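Local coordinates for putative sugar ABC transporter, substrate-binding protein (Clostridium phytofermentans, PDB 4WZZ) that binds L-rhamnose in the cleft between its two lobes and probably delivers the sugar to an ABC transporter as its substrate-binding protein, at residues 271-276 with 295-300; 291-296 with 356-361. All blocks are in the same frame, centred on the assembly; numbering follows the deposited sequence.

Contact 1: residues 271-276 with 295-300; sequences TGLGLP and FLWNPI. With RAM (alpha-L-rhamnopyranose), chain B.
Leu273 uses three of its side-chain carbons, CB and the two methyls, against three neighbours. CD2 lies against the backbone and CB of Phe295, CB itself packs on CD1 of Leu296 at 3.8 Å, and CD1 reaches the rim of the Trp297 indole at CH2, 4.1 Å away. This spread follows from a first torsion of -58°, which sets CG beside the backbone N and anti to the carbonyl carbon, so that CD2 comes against Phe295 and CD1 against the Trp297 edge. Leu296 takes a different first torsion, with CG anti to its backbone N, and lays CB and CD2 on the carbonyl oxygen of Gly274, each 3.4 Å from it; that oxygen is buried and has no hydrogen-bond partner in the model. Farther along, the CD2 methyls of Leu275 and Leu296 meet at 3.8 Å.

The two segments run in roughly the same direction where strand 269-272, an outermost strand of the parallel sheet in one lobe of this periplasmic-binding-protein fold, gives way to the loop that carries Leu273 to the sugar. Phe295 N donates to Gly272 O over 3.0 Å in a nearly straight bond, and a weak one from Gly274 N returns to Phe295 O.

Trp297 and Leu273 also form part of the rhamnose pocket. The indole presents its edge to the sugar, CZ2 lying 3.5 Å from the rhamnose O4, while CB of Leu273 touches the sugar's C6 methyl at 3.8 Å. CG of Leu296 sits over the centre of one indole face, and a hydrogen bond from NE1 to Tyr68 OH ties the ring to helix 67-82.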
loop_
_atom_site.group_PDB
_atom_site.type_symbol
_atom_site.label_atom_id
_atom_site.label_comp_id
_atom_site.label_asym_id
_atom_site.label_seq_id
_atom_site.Cartn_x
_atom_site.Cartn_y
_atom_site.Cartn_z
ATOM N N THR A 271 -4.792 0.671 15.270
ATOM C CA THR A 271 -5.375 1.034 13.989
ATOM C C THR A 271 -4.274 0.987 12.927
ATOM O O THR A 271 -3.133 0.600 13.202
ATOM C CB THR A 271 -6.116 2.384 14.028
ATOM O OG1 THR A 271 -6.902 2.550 12.843
ATOM C CG2 THR A 271 -5.153 3.546 14.166
ATOM N N GLY A 272 -4.640 1.335 11.706
ATOM C CA GLY A 272 -3.714 1.231 10.596
ATOM C C GLY A 272 -4.375 0.858 9.295
ATOM O O GLY A 272 -5.531 1.212 9.044
ATOM N N LEU A 273 -3.610 0.139 8.477
ATOM C CA LEU A 273 -4.003 -0.243 7.115
ATOM C C LEU A 273 -3.986 -1.762 7.046
ATOM O O LEU A 273 -2.934 -2.367 7.029
ATOM C CB LEU A 273 -3.022 0.380 6.103
ATOM C CG LEU A 273 -2.952 1.914 6.187
ATOM C CD1 LEU A 273 -1.910 2.448 5.213
ATOM C CD2 LEU A 273 -4.342 2.577 5.970
ATOM N N GLY A 274 -5.156 -2.384 7.000
ATOM C CA GLY A 274 -5.229 -3.825 7.075
ATOM C C GLY A 274 -6.247 -4.465 6.131
ATOM O O GLY A 274 -7.149 -3.809 5.605
ATOM N N LEU A 275 -6.097 -5.770 5.938
ATOM C CA LEU A 275 -7.028 -6.549 5.119
ATOM C C LEU A 275 -8.222 -6.920 5.968
ATOM O O LEU A 275 -8.050 -7.482 7.053
ATOM C CB LEU A 275 -6.384 -7.841 4.620
ATOM C CG LEU A 275 -5.331 -7.689 3.511
ATOM C CD1 LEU A 275 -4.720 -9.024 3.176
ATOM C CD2 LEU A 275 -5.902 -7.081 2.250
ATOM N N PRO A 276 -9.436 -6.610 5.491
ATOM C CA PRO A 276 -10.626 -7.063 6.235
ATOM C C PRO A 276 -10.619 -8.566 6.581
ATOM O O PRO A 276 -10.988 -8.977 7.697
ATOM C CB PRO A 276 -11.774 -6.702 5.286
ATOM C CG PRO A 276 -11.261 -5.469 4.535
ATOM C CD PRO A 276 -9.790 -5.792 4.310
ATOM N N PHE A 295 -8.370 1.205 8.050
ATOM C CA PHE A 295 -8.650 1.650 6.690
ATOM C C PHE A 295 -7.913 0.816 5.668
ATOM O O PHE A 295 -6.841 0.282 5.924
ATOM C CB PHE A 295 -8.211 3.114 6.504
ATOM C CG PHE A 295 -8.819 4.045 7.503
ATOM C CD1 PHE A 295 -8.264 4.176 8.761
ATOM C CD2 PHE A 295 -9.953 4.778 7.193
ATOM C CE1 PHE A 295 -8.834 5.000 9.698
ATOM C CE2 PHE A 295 -10.508 5.619 8.145
ATOM C CZ PHE A 295 -9.952 5.712 9.377
ATOM N N LEU A 296 -8.477 0.744 4.472
ATOM C CA LEU A 296 -7.704 0.272 3.334
ATOM C C LEU A 296 -8.383 0.776 2.071
ATOM O O LEU A 296 -8.839 1.929 2.035
ATOM C CB LEU A 296 -7.529 -1.261 3.374
ATOM C CG LEU A 296 -6.279 -1.772 2.628
ATOM C CD1 LEU A 296 -5.012 -1.495 3.429
ATOM C CD2 LEU A 296 -6.405 -3.268 2.289
ATOM N N TRP A 297 -8.450 -0.086 1.064
ATOM C CA TRP A 297 -8.866 0.208 -0.311
ATOM C C TRP A 297 -8.866 -1.172 -0.939
ATOM O O TRP A 297 -8.407 -2.124 -0.316
ATOM C CB TRP A 297 -7.872 1.151 -1.041
ATOM C CG TRP A 297 -6.505 0.615 -0.965
ATOM C CD1 TRP A 297 -5.955 -0.360 -1.728
ATOM C CD2 TRP A 297 -5.527 0.979 0.005
ATOM N NE1 TRP A 297 -4.675 -0.623 -1.307
ATOM C CE2 TRP A 297 -4.392 0.181 -0.230
ATOM C CE3 TRP A 297 -5.501 1.908 1.041
ATOM C CZ2 TRP A 297 -3.233 0.286 0.546
ATOM C CZ3 TRP A 297 -4.350 2.023 1.794
ATOM C CH2 TRP A 297 -3.237 1.205 1.554
ATOM N N ASN A 298 -9.363 -1.310 -2.163
ATOM C CA ASN A 298 -9.449 -2.629 -2.751
ATOM C C ASN A 298 -8.168 -2.963 -3.507
ATOM O O ASN A 298 -7.911 -2.382 -4.564
ATOM C CB ASN A 298 -10.672 -2.714 -3.681
ATOM C CG ASN A 298 -10.915 -4.114 -4.204
ATOM O OD1 ASN A 298 -9.983 -4.886 -4.414
ATOM N ND2 ASN A 298 -12.186 -4.447 -4.450
ATOM N N PRO A 299 -7.363 -3.898 -2.973
ATOM C CA PRO A 299 -6.079 -4.198 -3.630
ATOM C C PRO A 299 -6.248 -4.861 -4.992
ATOM O O PRO A 299 -5.379 -4.754 -5.862
ATOM C CB PRO A 299 -5.377 -5.136 -2.652
ATOM C CG PRO A 299 -6.501 -5.786 -1.892
ATOM C CD PRO A 299 -7.600 -4.756 -1.793
ATOM N N ILE A 300 -7.355 -5.572 -5.167
ATOM C CA ILE A 300 -7.646 -6.200 -6.445
ATOM C C ILE A 300 -7.892 -5.118 -7.500
ATOM O O ILE A 300 -7.355 -5.156 -8.606
ATOM C CB ILE A 300 -8.863 -7.130 -6.352
ATOM C CG1 ILE A 300 -8.619 -8.197 -5.288
ATOM C CG2 ILE A 300 -9.142 -7.765 -7.695
ATOM C CD1 ILE A 300 -9.817 -9.041 -4.992
HETATM C C1 RAM B . 1.430 -4.059 2.974
HETATM C C2 RAM B . 2.386 -3.535 1.910
HETATM C C3 RAM B . 1.693 -2.615 0.904
HETATM C C4 RAM B . 0.838 -1.570 1.614
HETATM C C5 RAM B . -0.093 -2.239 2.624
HETATM C C6 RAM B . -0.885 -1.217 3.423
HETATM O O1 RAM B . 0.574 -4.979 2.392
HETATM O O2 RAM B . 3.394 -2.862 2.601
HETATM O O3 RAM B . 2.714 -2.035 0.097
HETATM O O4 RAM B . 0.086 -0.842 0.660
HETATM O O5 RAM B . 0.634 -3.026 3.529
#

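Contact 2: residues 291-296 with 356-361; sequences CPYMFL and PFKFEP
Strands 294-296 and 357-359 pair antiparallel in a two-stranded ribbon, their short axes 4.6 Å apart and 139° between their N-to-C directions, with Met294-Phe359 and Leu296-Phe357 as hydrogen-bonded pairs, each closed by two N-H to O bonds, and Phe295-Lys358 as the non-hydrogen-bonded pair between them.

On the face of Phe295 and Lys358, the aliphatic chain of the lysine carries the contact. Its CB rests 3.7 Å from CE2 of the Phe295 ring, and the fully extended chain continues over one face of Tyr293. Lys358 NZ stands 4.3 Å from the centroid of that ring, only 4° off its normal, in a cation-pi contact, while Tyr293 OH is hydrogen-bonded to Asp173 of helix 160-174.

The face of Met294, Leu296, Phe357 and Phe359 is apolar. The selenomethionine chain bends at its second torsion (87°), bringing CE to 3.8 Å from Phe359 CB and SE obliquely beside the phenyl ring, a Met-aromatic contact. That ring turns its edge to the opposite strand: Phe359 CE2 lies 3.6 Å from the backbone N of Leu296 and 3.8 Å from its CB.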
loop_
_atom_site.group_PDB
_atom_site.type_symbol
_atom_site.label_atom_id
_atom_site.label_comp_id
_atom_site.label_asym_id
_atom_site.label_seq_id
_atom_site.Cartn_x
_atom_site.Cartn_y
_atom_site.Cartn_z
ATOM N N CYS A 291 -8.830 -3.373 17.902
ATOM C CA CYS A 291 -8.971 -2.455 16.782
ATOM C C CYS A 291 -10.407 -1.984 16.577
ATOM O O CYS A 291 -11.256 -2.722 16.098
ATOM C CB CYS A 291 -8.485 -3.156 15.514
ATOM S SG CYS A 291 -8.583 -2.157 13.999
ATOM N N PRO A 292 -10.689 -0.729 16.934
ATOM C CA PRO A 292 -12.048 -0.217 16.782
ATOM C C PRO A 292 -12.403 0.009 15.327
ATOM O O PRO A 292 -13.574 -0.106 14.971
ATOM C CB PRO A 292 -12.013 1.121 17.533
ATOM C CG PRO A 292 -10.743 1.107 18.301
ATOM C CD PRO A 292 -9.797 0.234 17.592
ATOM N N TYR A 293 -11.391 0.301 14.515
ATOM C CA TYR A 293 -11.556 0.484 13.079
ATOM C C TYR A 293 -10.209 0.733 12.446
ATOM O O TYR A 293 -9.217 1.053 13.127
ATOM C CB TYR A 293 -12.539 1.606 12.716
ATOM C CG TYR A 293 -12.233 2.984 13.288
ATOM C CD1 TYR A 293 -12.738 3.371 14.520
ATOM C CD2 TYR A 293 -11.487 3.914 12.567
ATOM C CE1 TYR A 293 -12.496 4.633 15.035
ATOM C CE2 TYR A 293 -11.253 5.205 13.079
ATOM C CZ TYR A 293 -11.757 5.541 14.314
ATOM O OH TYR A 293 -11.533 6.797 14.862
HETATM N N MSE A 294 -10.170 0.501 11.142
HETATM C CA MSE A 294 -8.941 0.707 10.370
HETATM C C MSE A 294 -9.346 1.062 8.942
HETATM O O MSE A 294 -10.536 1.248 8.659
HETATM C CB MSE A 294 -8.059 -0.534 10.445
HETATM C CG MSE A 294 -8.735 -1.807 10.036
HETATM SE SE MSE A 294 -8.581 -2.061 8.110
HETATM C CE MSE A 294 -9.351 -3.915 8.006
ATOM N N PHE A 295 -8.370 1.205 8.050
ATOM C CA PHE A 295 -8.650 1.650 6.690
ATOM C C PHE A 295 -7.913 0.816 5.668
ATOM O O PHE A 295 -6.841 0.282 5.924
ATOM C CB PHE A 295 -8.211 3.114 6.504
ATOM C CG PHE A 295 -8.819 4.045 7.503
ATOM C CD1 PHE A 295 -8.264 4.176 8.761
ATOM C CD2 PHE A 295 -9.953 4.778 7.193
ATOM C CE1 PHE A 295 -8.834 5.000 9.698
ATOM C CE2 PHE A 295 -10.508 5.619 8.145
ATOM C CZ PHE A 295 -9.952 5.712 9.377
ATOM N N LEU A 296 -8.477 0.744 4.472
ATOM C CA LEU A 296 -7.704 0.272 3.334
ATOM C C LEU A 296 -8.383 0.776 2.071
ATOM O O LEU A 296 -8.839 1.929 2.035
ATOM C CB LEU A 296 -7.529 -1.261 3.374
ATOM C CG LEU A 296 -6.279 -1.772 2.628
ATOM C CD1 LEU A 296 -5.012 -1.495 3.429
ATOM C CD2 LEU A 296 -6.405 -3.268 2.289
ATOM N N PRO A 356 -9.560 6.467 0.658
ATOM C CA PRO A 356 -9.496 5.366 1.625
ATOM C C PRO A 356 -10.897 4.963 2.062
ATOM O O PRO A 356 -11.841 5.790 2.014
ATOM C CB PRO A 356 -8.749 5.973 2.824
ATOM C CG PRO A 356 -8.197 7.266 2.359
ATOM C CD PRO A 356 -9.074 7.734 1.226
ATOM N N PHE A 357 -11.025 3.718 2.471
ATOM C CA PHE A 357 -12.274 3.157 2.981
ATOM C C PHE A 357 -12.110 2.711 4.417
ATOM O O PHE A 357 -11.172 1.983 4.762
ATOM C CB PHE A 357 -12.696 1.974 2.094
ATOM C CG PHE A 357 -14.126 1.533 2.276
ATOM C CD1 PHE A 357 -15.145 2.125 1.552
ATOM C CD2 PHE A 357 -14.428 0.480 3.116
ATOM C CE1 PHE A 357 -16.473 1.694 1.706
ATOM C CE2 PHE A 357 -15.748 0.043 3.279
ATOM C CZ PHE A 357 -16.757 0.648 2.561
ATOM N N LYS A 358 -13.053 3.121 5.260
ATOM C CA LYS A 358 -13.024 2.774 6.676
ATOM C C LYS A 358 -13.750 1.437 6.942
ATOM O O LYS A 358 -14.935 1.281 6.572
ATOM C CB LYS A 358 -13.694 3.899 7.470
ATOM C CG LYS A 358 -13.794 3.672 8.950
ATOM C CD LYS A 358 -14.446 4.887 9.599
ATOM C CE LYS A 358 -14.673 4.682 11.091
ATOM N NZ LYS A 358 -15.430 5.840 11.716
ATOM N N PHE A 359 -13.029 0.507 7.555
ATOM C CA PHE A 359 -13.557 -0.776 7.985
ATOM C C PHE A 359 -13.780 -0.732 9.488
ATOM O O PHE A 359 -12.871 -0.401 10.250
ATOM C CB PHE A 359 -12.607 -1.926 7.585
ATOM C CG PHE A 359 -12.446 -2.054 6.089
ATOM C CD1 PHE A 359 -13.458 -2.627 5.331
ATOM C CD2 PHE A 359 -11.332 -1.557 5.448
ATOM C CE1 PHE A 359 -13.342 -2.723 3.970
ATOM C CE2 PHE A 359 -11.201 -1.654 4.091
ATOM C CZ PHE A 359 -12.214 -2.224 3.339
ATOM N N GLU A 360 -14.997 -1.024 9.894
ATOM C CA GLU A 360 -15.386 -0.865 11.283
ATOM C C GLU A 360 -16.405 -1.955 11.596
ATOM O O GLU A 360 -16.828 -2.696 10.719
ATOM C CB GLU A 360 -15.976 0.533 11.486
ATOM C CG GLU A 360 -17.105 0.861 10.526
ATOM C CD GLU A 360 -17.728 2.217 10.812
ATOM O OE1 GLU A 360 -18.100 2.475 11.978
ATOM O OE2 GLU A 360 -17.847 3.015 9.868
ATOM N N PRO A 361 -16.816 -2.077 12.869
ATOM C CA PRO A 361 -17.757 -3.145 13.207
ATOM C C PRO A 361 -19.015 -3.194 12.336
ATOM O O PRO A 361 -19.563 -4.266 12.047
ATOM C CB PRO A 361 -18.127 -2.820 14.664
ATOM C CG PRO A 361 -16.856 -2.170 15.204
ATOM C CD PRO A 361 -16.279 -1.383 14.054
#

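Overall arrangement
Along the chain, segment 271-276 takes in the end of strand 269-272; after helix 276-279 the backbone returns through 291-296 and 295-300, so contact 1 closes a short loop of 18 intervening residues. Contact 2 closes a longer one: the chain leaves through helix 299-315, passes strands 325-327, 338-343 and 349-352 in the mixed sheet, and comes back as strand 357-359. The loops do not nest but overlap slightly, sharing Phe295 and Leu296, and strand 294-296 is thus placed between 271-276 and 356-361. Thr271 OG1 probably hydrogen-bonds Tyr293 O, and Pro276 packs on Phe359. Together the contacts join the edge of the parallel sheet to the two-stranded ribbon, whose end at Leu296 comes near the sugar.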